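UDP-N-acetylmuramate--L-alanine ligase (Thermotoga maritima, PDB 1J6U) catalyses the ATP-dependent joining of L-alanine to UDP-N-acetylmuramate, an early step in building the peptidoglycan of the bacterial cell wall. Local coordinates at residues 120-126 and 169-173; 177-182 and 208-212. All blocks are in the same frame, centred on the assembly; numbering follows the deposited sequence.

In the fold
All four segments belong to the Mur ligase middle domain, and they follow one another along the chain without nesting. Strand 116-120 runs into segment 120-126, whose loop leads into helix 125-138; the chain then returns through strand 166-170, and contact 1 closes this excursion by setting 120-126 against 169-173. Contact 2 opens directly afterwards: from the turn at 177-182 the chain runs through strand 184-187 and into helix 202-214, and the contact closes this path where 208-212 meets the turn. The two contacts, with centres about 13 Å apart, touch where Leu170 packs on Ile212 and Phe180. Together they tie the predicted ATP-binding loop and strand 166-170 to helix 202-214.

Contact 1 of 2, residues 120-126 and 169-173; sequences TGTDGKT and ELDES
With CG anti to the backbone N (chi1 171°), Lys125 sends its chain toward 169-173, and a bend at chi3 (55°) turns the amino group back over the loop. Glu169 also holds CG anti to its N, and the two chains cross at about a right angle, Lys125 CG resting 3.2 Å from Glu169 CG. Beyond this crossing Lys125 CD lies 3.3 Å from Leu170 O. The amino group is held from two segments: Lys125 NZ donates to Gly121 O at 3.2 Å, nearly along the C=O axis (173°), and forms a long salt bridge to Asp171 OD1 at 3.6 Å. This is the P-loop arrangement of the Mur ligases, Gly121 to Thr126 being part of the predicted ATP site, with Gly124 as N-cap of helix 125-138. An alanine in place of Lys125 is likely to leave Asp171 without its cationic partner and the Gly121 carbonyl without this donor, and to open a gap over the Glu169 chain. In the first turn of the helix, Thr126 OG1 lies 2.8 Å from Glu169 OE1, a weak hydrogen bond at most, with OE2 of the same carboxylate nearly as close; OE1 also accepts from the backbone N of Gly148. At the strand end, Thr120 OG1 donates to Leu170 O at 2.7 Å from above the carbonyl plane. Glu172, bent at chi2, lays its CG against Gly121 O (3.5 Å), while its OE2 takes a weak bond from Thr122 OG1 and a hydrogen bond with Tyr205; Thr122 OG1 is also hydrogen-bonded to the backbone N of Arg191.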
loop_
_atom_site.group_PDB
_atom_site.type_symbol
_atom_site.label_atom_id
_atom_site.label_comp_id
_atom_site.label_asym_id
_atom_site.label_seq_id
_atom_site.Cartn_x
_atom_site.Cartn_y
_atom_site.Cartn_z
ATOM N N THR A 120 8.874 -5.131 -4.503
ATOM C CA THR A 120 9.370 -4.699 -3.210
ATOM C C THR A 120 9.879 -3.287 -3.405
ATOM O O THR A 120 9.953 -2.803 -4.529
ATOM C CB THR A 120 10.534 -5.578 -2.674
ATOM O OG1 THR A 120 10.775 -5.262 -1.293
ATOM C CG2 THR A 120 11.808 -5.290 -3.442
ATOM N N GLY A 121 10.234 -2.628 -2.309
ATOM C CA GLY A 121 10.726 -1.267 -2.410
ATOM C C GLY A 121 10.288 -0.426 -1.222
ATOM O O GLY A 121 9.478 -0.842 -0.414
ATOM N N THR A 122 10.838 0.766 -1.113
ATOM C CA THR A 122 10.488 1.613 -0.020
ATOM C C THR A 122 9.152 2.239 -0.284
ATOM O O THR A 122 8.274 2.175 0.551
ATOM C CB THR A 122 11.490 2.720 0.156
ATOM O OG1 THR A 122 12.755 2.166 0.533
ATOM C CG2 THR A 122 10.989 3.682 1.207
ATOM N N ASP A 123 9.004 2.833 -1.456
ATOM C CA ASP A 123 7.764 3.506 -1.824
ATOM C C ASP A 123 7.214 3.013 -3.147
ATOM O O ASP A 123 7.974 2.768 -4.059
ATOM C CB ASP A 123 8.016 5.011 -1.985
ATOM C CG ASP A 123 8.825 5.601 -0.836
ATOM O OD1 ASP A 123 8.313 5.605 0.314
ATOM O OD2 ASP A 123 9.968 6.066 -1.091
ATOM N N GLY A 124 5.891 2.912 -3.243
ATOM C CA GLY A 124 5.227 2.539 -4.488
ATOM C C GLY A 124 4.898 1.072 -4.653
ATOM O O GLY A 124 4.182 0.640 -5.563
ATOM N N LYS A 125 5.424 0.307 -3.722
ATOM C CA LYS A 125 5.292 -1.123 -3.697
ATOM C C LYS A 125 3.886 -1.685 -3.821
ATOM O O LYS A 125 3.627 -2.560 -4.649
ATOM C CB LYS A 125 6.009 -1.591 -2.425
ATOM C CG LYS A 125 5.865 -3.003 -2.029
ATOM C CD LYS A 125 6.662 -3.213 -0.757
ATOM C CE LYS A 125 6.205 -2.230 0.299
ATOM N NZ LYS A 125 7.192 -2.043 1.395
ATOM N N THR A 126 2.964 -1.171 -3.024
ATOM C CA THR A 126 1.606 -1.713 -3.035
ATOM C C THR A 126 0.848 -1.368 -4.295
ATOM O O THR A 126 0.134 -2.219 -4.843
ATOM C CB THR A 126 0.792 -1.256 -1.751
ATOM O OG1 THR A 126 1.566 -1.538 -0.586
ATOM C CG2 THR A 126 -0.504 -2.009 -1.615
ATOM N N GLU A 169 3.654 -8.729 -2.712
ATOM C CA GLU A 169 4.418 -7.606 -2.205
ATOM C C GLU A 169 5.471 -8.160 -1.232
ATOM O O GLU A 169 5.173 -9.007 -0.450
ATOM C CB GLU A 169 3.411 -6.713 -1.468
ATOM C CG GLU A 169 3.818 -5.320 -1.086
ATOM C CD GLU A 169 2.652 -4.529 -0.467
ATOM O OE1 GLU A 169 1.616 -4.317 -1.155
ATOM O OE2 GLU A 169 2.775 -4.122 0.715
ATOM N N LEU A 170 6.707 -7.713 -1.300
ATOM C CA LEU A 170 7.703 -8.165 -0.350
ATOM C C LEU A 170 8.090 -6.941 0.453
ATOM O O LEU A 170 8.484 -5.917 -0.105
ATOM C CB LEU A 170 8.961 -8.695 -1.047
ATOM C CG LEU A 170 9.012 -10.186 -1.301
ATOM C CD1 LEU A 170 10.374 -10.535 -1.837
ATOM C CD2 LEU A 170 8.780 -10.925 -0.014
ATOM N N ASP A 171 7.995 -7.028 1.766
ATOM C CA ASP A 171 8.376 -5.873 2.564
ATOM C C ASP A 171 9.875 -5.873 2.855
ATOM O O ASP A 171 10.386 -6.752 3.547
ATOM C CB ASP A 171 7.588 -5.855 3.871
ATOM C CG ASP A 171 8.113 -4.831 4.823
ATOM O OD1 ASP A 171 8.373 -3.695 4.364
ATOM O OD2 ASP A 171 8.271 -5.169 6.022
ATOM N N GLU A 172 10.582 -4.885 2.333
ATOM C CA GLU A 172 12.000 -4.838 2.554
ATOM C C GLU A 172 12.344 -4.370 3.954
ATOM O O GLU A 172 13.461 -3.904 4.218
ATOM C CB GLU A 172 12.698 -3.960 1.495
ATOM C CG GLU A 172 12.066 -2.597 1.149
ATOM C CD GLU A 172 12.017 -1.624 2.310
ATOM O OE1 GLU A 172 11.203 -1.859 3.235
ATOM O OE2 GLU A 172 12.791 -0.633 2.297
ATOM N N SER A 173 11.389 -4.486 4.862
ATOM C CA SER A 173 11.671 -4.066 6.226
ATOM C C SER A 173 12.279 -5.242 6.909
ATOM O O SER A 173 13.140 -5.094 7.757
ATOM C CB SER A 173 10.406 -3.643 6.961
ATOM O OG SER A 173 10.026 -2.379 6.480
#

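Contact 2 of 2, residues 177-182 and 208-212; sequences FSEFSP and AFEKI
The ring of Phe177 points its edge at the face of Phe209 in a T-shaped pair, with centroids 4.8 Å apart and planes at 60°. Phe177 CZ makes the closest approach, 3.3 Å above the Phe209 plane and offset toward the rim, near CE2. In Phe177, CG stands between the backbone N and the carbonyl carbon (chi1 85°), which swings the ring out from the 3-10 turn to the helix. Ala208 CB sits obliquely to that ring, 3.7 Å from CE2, and Ile212 CG2 likewise approaches CE1.

Ile212 is the main wedge from the helix. Its CG1 lies anti to the backbone N, carrying the CG1-CD1 arm into the turn, where CD1 comes within 3.6 Å of Phe177 O and CG1 within 3.4 Å of Phe180 O; CB of Phe180 and CD of Pro182 touch the same arm. The turn itself is held by the backbone bond from Phe180 N to Phe177 O. Next along the turn from Phe177, Ser178 sets its CB against Ala208 O at 3.2 Å, while its OG bonds back to Glu175 O.

At the outer margin Lys211 stretches its extended chain past Ser178 O, and NZ meets the carboxylate of Glu179 in a salt bridge, 3.0 Å from OE1, on the syn lone pair. OE2 of that carboxylate has a long, weak ion pair with Arg106.

In the Mur ligase middle domain helix 202-214 connects the neighbouring parallel strands 184-187 and 218-222, a beta-alpha-beta unit, and the interface seats the turn before the first of these strands on that helix. Phe180 reaches over to Leu102 and Leu109 of helix 101-112, Pro182 packs on Ala118 of strand 116-120, and Ile212 lies against Leu170 of strand 166-170.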
loop_
_atom_site.group_PDB
_atom_site.type_symbol
_atom_site.label_atom_id
_atom_site.label_comp_id
_atom_site.label_asym_id
_atom_site.label_seq_id
_atom_site.Cartn_x
_atom_site.Cartn_y
_atom_site.Cartn_z
ATOM N N PHE A 177 13.371 -10.875 3.475
ATOM C CA PHE A 177 12.746 -10.779 2.159
ATOM C C PHE A 177 13.741 -11.270 1.143
ATOM O O PHE A 177 13.362 -11.854 0.129
ATOM C CB PHE A 177 12.282 -9.346 1.848
ATOM C CG PHE A 177 13.338 -8.454 1.267
ATOM C CD1 PHE A 177 13.431 -8.277 -0.126
ATOM C CD2 PHE A 177 14.199 -7.746 2.094
ATOM C CE1 PHE A 177 14.367 -7.401 -0.688
ATOM C CE2 PHE A 177 15.142 -6.867 1.548
ATOM C CZ PHE A 177 15.231 -6.689 0.152
ATOM N N SER A 178 15.014 -11.063 1.463
ATOM C CA SER A 178 16.150 -11.476 0.626
ATOM C C SER A 178 16.241 -13.000 0.420
ATOM O O SER A 178 17.033 -13.467 -0.385
ATOM C CB SER A 178 17.447 -11.017 1.266
ATOM O OG SER A 178 17.607 -11.756 2.456
ATOM N N GLU A 179 15.432 -13.751 1.159
ATOM C CA GLU A 179 15.394 -15.197 1.082
ATOM C C GLU A 179 14.405 -15.676 0.033
ATOM O O GLU A 179 14.302 -16.871 -0.245
ATOM C CB GLU A 179 15.001 -15.789 2.445
ATOM C CG GLU A 179 16.031 -15.568 3.527
ATOM C CD GLU A 179 17.384 -16.135 3.141
ATOM O OE1 GLU A 179 18.350 -15.344 2.992
ATOM O OE2 GLU A 179 17.474 -17.375 2.979
ATOM N N PHE A 180 13.653 -14.748 -0.533
ATOM C CA PHE A 180 12.703 -15.103 -1.574
ATOM C C PHE A 180 13.465 -15.169 -2.895
ATOM O O PHE A 180 14.530 -14.569 -3.054
ATOM C CB PHE A 180 11.584 -14.038 -1.688
ATOM C CG PHE A 180 10.565 -14.129 -0.609
ATOM C CD1 PHE A 180 10.893 -13.815 0.709
ATOM C CD2 PHE A 180 9.294 -14.615 -0.882
ATOM C CE1 PHE A 180 9.948 -14.004 1.736
ATOM C CE2 PHE A 180 8.351 -14.801 0.142
ATOM C CZ PHE A 180 8.680 -14.498 1.442
ATOM N N SER A 181 12.931 -15.902 -3.850
ATOM C CA SER A 181 13.584 -15.939 -5.140
ATOM C C SER A 181 12.507 -16.053 -6.217
ATOM O O SER A 181 12.294 -17.118 -6.818
ATOM C CB SER A 181 14.572 -17.101 -5.197
ATOM O OG SER A 181 13.944 -18.247 -4.697
ATOM N N PRO A 182 11.797 -14.941 -6.459
ATOM C CA PRO A 182 10.729 -14.890 -7.462
ATOM C C PRO A 182 11.339 -14.961 -8.860
ATOM O O PRO A 182 12.562 -14.824 -9.028
ATOM C CB PRO A 182 10.104 -13.530 -7.210
ATOM C CG PRO A 182 11.363 -12.680 -6.839
ATOM C CD PRO A 182 12.055 -13.605 -5.875
ATOM N N ALA A 208 21.015 -7.593 1.206
ATOM C CA ALA A 208 19.696 -8.209 1.086
ATOM C C ALA A 208 19.186 -8.054 -0.349
ATOM O O ALA A 208 18.684 -9.013 -0.938
ATOM C CB ALA A 208 18.740 -7.566 2.045
ATOM N N PHE A 209 19.327 -6.865 -0.929
ATOM C CA PHE A 209 18.867 -6.676 -2.303
ATOM C C PHE A 209 19.721 -7.450 -3.287
ATOM O O PHE A 209 19.202 -8.117 -4.196
ATOM C CB PHE A 209 18.832 -5.192 -2.671
ATOM C CG PHE A 209 17.643 -4.491 -2.123
ATOM C CD1 PHE A 209 17.763 -3.635 -1.036
ATOM C CD2 PHE A 209 16.383 -4.764 -2.631
ATOM C CE1 PHE A 209 16.646 -3.063 -0.458
ATOM C CE2 PHE A 209 15.251 -4.205 -2.067
ATOM C CZ PHE A 209 15.381 -3.350 -0.975
ATOM N N GLU A 210 21.030 -7.357 -3.086
ATOM C CA GLU A 210 22.002 -8.063 -3.908
ATOM C C GLU A 210 21.570 -9.531 -4.059
ATOM O O GLU A 210 21.413 -10.071 -5.170
ATOM C CB GLU A 210 23.359 -8.013 -3.220
ATOM C CG GLU A 210 24.496 -7.721 -4.134
ATOM C CD GLU A 210 24.774 -6.247 -4.201
ATOM O OE1 GLU A 210 24.836 -5.640 -3.109
ATOM O OE2 GLU A 210 24.936 -5.709 -5.326
ATOM N N LYS A 211 21.361 -10.140 -2.905
ATOM C CA LYS A 211 20.937 -11.512 -2.756
ATOM C C LYS A 211 19.628 -11.884 -3.439
ATOM O O LYS A 211 19.570 -12.903 -4.145
ATOM C CB LYS A 211 20.839 -11.858 -1.264
ATOM C CG LYS A 211 20.348 -13.289 -1.018
ATOM C CD LYS A 211 20.546 -13.711 0.424
ATOM C CE LYS A 211 20.521 -15.218 0.529
ATOM N NZ LYS A 211 21.057 -15.666 1.845
ATOM N N ILE A 212 18.570 -11.096 -3.237
ATOM C CA ILE A 212 17.322 -11.478 -3.893
ATOM C C ILE A 212 17.480 -11.286 -5.396
ATOM O O ILE A 212 16.958 -12.083 -6.182
ATOM C CB ILE A 212 16.089 -10.702 -3.369
ATOM C CG1 ILE A 212 14.835 -11.345 -3.936
ATOM C CG2 ILE A 212 16.155 -9.229 -3.750
ATOM C CD1 ILE A 212 13.606 -10.814 -3.344
#